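Side-chain contact in amphinase-2 (Rana pipiens, PDB 2P7S), which cuts RNA as a cytotoxic endonuclease of the pancreatic ribonuclease family, cleaving poly(U), poly(C) and the dinucleotides CpA and UpA: residues I48-T52 and G53-E57. Residues are numbered along the deposited sequence; the frame is centred on the assembly and turned at random. Where two conformers were deposited one is given.
Sequences IHSTT and GPVKE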
loop_
_atom_site.group_PDB
_atom_site.type_symbol
_atom_site.label_atom_id
_atom_site.label_comp_id
_atom_site.label_asym_id
_atom_site.label_seq_id
_atom_site.Cartn_x
_atom_site.Cartn_y
_atom_site.Cartn_z
ATOM N N ILE A 48 -2.405 3.256 -0.564
ATOM C CA ILE A 48 -2.209 4.440 0.265
ATOM C C ILE A 48 -2.362 5.695 -0.592
ATOM O O ILE A 48 -1.595 5.910 -1.529
ATOM C CB ILE A 48 -0.792 4.435 0.898
ATOM C CG1 ILE A 48 -0.508 3.078 1.539
ATOM C CG2 ILE A 48 -0.679 5.538 1.935
ATOM C CD1 ILE A 48 0.981 2.808 1.748
ATOM N N HIS A 49 -3.359 6.513 -0.268
ATOM C CA HIS A 49 -3.618 7.743 -1.011
ATOM C C HIS A 49 -2.730 8.844 -0.454
ATOM O O HIS A 49 -3.129 9.595 0.446
ATOM C CB HIS A 49 -5.092 8.129 -0.868
ATOM C CG HIS A 49 -6.029 7.129 -1.468
ATOM N ND1 HIS A 49 -6.417 7.174 -2.790
ATOM C CD2 HIS A 49 -6.608 6.024 -0.941
ATOM C CE1 HIS A 49 -7.195 6.138 -3.052
ATOM N NE2 HIS A 49 -7.325 5.424 -1.948
ATOM N N SER A 50 -1.521 8.940 -0.988
ATOM C CA SER A 50 -0.568 9.938 -0.519
ATOM C C SER A 50 0.626 10.075 -1.448
ATOM O O SER A 50 0.868 9.216 -2.302
ATOM C CB SER A 50 -0.069 9.553 0.880
ATOM O OG SER A 50 1.086 10.290 1.253
ATOM N N THR A 51 1.365 11.163 -1.271
ATOM C CA THR A 51 2.569 11.397 -2.044
ATOM C C THR A 51 3.479 10.328 -1.436
ATOM O O THR A 51 3.188 9.823 -0.351
ATOM C CB THR A 51 3.132 12.792 -1.758
ATOM O OG1 THR A 51 3.034 13.055 -0.353
ATOM C CG2 THR A 51 2.339 13.857 -2.516
ATOM N N THR A 52 4.564 9.985 -2.119
ATOM C CA THR A 52 5.467 8.945 -1.636
ATOM C C THR A 52 6.334 9.321 -0.440
ATOM O O THR A 52 6.596 8.485 0.424
ATOM C CB THR A 52 6.398 8.472 -2.759
ATOM O OG1 THR A 52 7.240 9.556 -3.167
ATOM C CG2 THR A 52 5.592 7.987 -3.949
ATOM N N GLY A 53 6.783 10.574 -0.405
ATOM C CA GLY A 53 7.634 11.049 0.673
ATOM C C GLY A 53 7.171 10.742 2.083
ATOM O O GLY A 53 7.945 10.204 2.877
ATOM N N PRO A 54 5.923 11.091 2.437
ATOM C CA PRO A 54 5.385 10.832 3.777
ATOM C C PRO A 54 5.415 9.347 4.144
ATOM O O PRO A 54 5.573 8.987 5.317
ATOM C CB PRO A 54 3.960 11.373 3.688
ATOM C CG PRO A 54 4.096 12.505 2.711
ATOM C CD PRO A 54 4.979 11.899 1.642
ATOM N N VAL A 55 5.260 8.485 3.144
ATOM C CA VAL A 55 5.283 7.050 3.401
ATOM C C VAL A 55 6.722 6.596 3.655
ATOM O O VAL A 55 6.977 5.766 4.527
ATOM C CB VAL A 55 4.689 6.244 2.215
ATOM C CG1 VAL A 55 4.635 4.757 2.574
ATOM C CG2 VAL A 55 3.293 6.748 1.890
ATOM N N LYS A 56 7.664 7.144 2.900
ATOM C CA LYS A 56 9.059 6.775 3.100
ATOM C C LYS A 56 9.540 7.226 4.480
ATOM O O LYS A 56 10.337 6.537 5.118
ATOM C CB LYS A 56 9.938 7.386 2.006
ATOM C CG LYS A 56 11.407 7.042 2.155
ATOM C CD LYS A 56 12.200 7.418 0.916
ATOM C CE LYS A 56 13.670 7.050 1.084
ATOM N NZ LYS A 56 14.419 7.260 -0.189
ATOM N N GLU A 57 9.039 8.370 4.943
ATOM C CA GLU A 57 9.410 8.911 6.250
ATOM C C GLU A 57 9.172 7.911 7.383
ATOM O O GLU A 57 9.802 7.992 8.440
ATOM C CB GLU A 57 8.608 10.187 6.547
ATOM C CG GLU A 57 8.832 11.339 5.576
ATOM C CD GLU A 57 8.047 12.583 5.958
ATOM O OE1 GLU A 57 8.271 13.111 7.067
ATOM O OE2 GLU A 57 7.203 13.035 5.153
#
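Strand 45-49 leads into a short helix, where T52 O receives K56 N at 3.0 Å in a nearly straight i to i+4 bond (157° at the hydrogen). V55 N lies equally close to the same O, but its 125° angle makes that bond weak, so K56 supplies the main grip.

Ahead of this turn, T51 meets the ring of P54 obliquely. A chi1 of 41° puts T51 OG1 between its own backbone N and carbonyl carbon, with the hydroxyl 3.0 Å from P54 CD and 3.3 Å from P54 CG. The ring carbons offer no polar hydrogen, so this is a close oxygen-to-methylene contact and not a hydrogen bond. In the conformer described, one of two deposited, S50 OG donates to T51 O at 2.7 Å, in the carbonyl plane and on a lone pair, and lies 3.9 Å from P54 CB. Replacing P54 with a glycine would probably leave the T51 hydroxyl without the ring it lies against and give the first turn more backbone freedom.

On the buried side, I48 and V55 point their CG2 methyls at each other, tip to tip, 4.2 Å apart. V55 CG2 also lies 3.8 Å from T51 O. Both side chains touch F11 of helix 6-15, and I48 lies close to H15, the probable proton acceptor.

The chemistry is thus mixed: the T51 hydroxyl lies against the proline ring, the I48 and V55 methyls pack together beside F11, and T52 O provides the polar link between the segments, through K56 N and weakly V55 N.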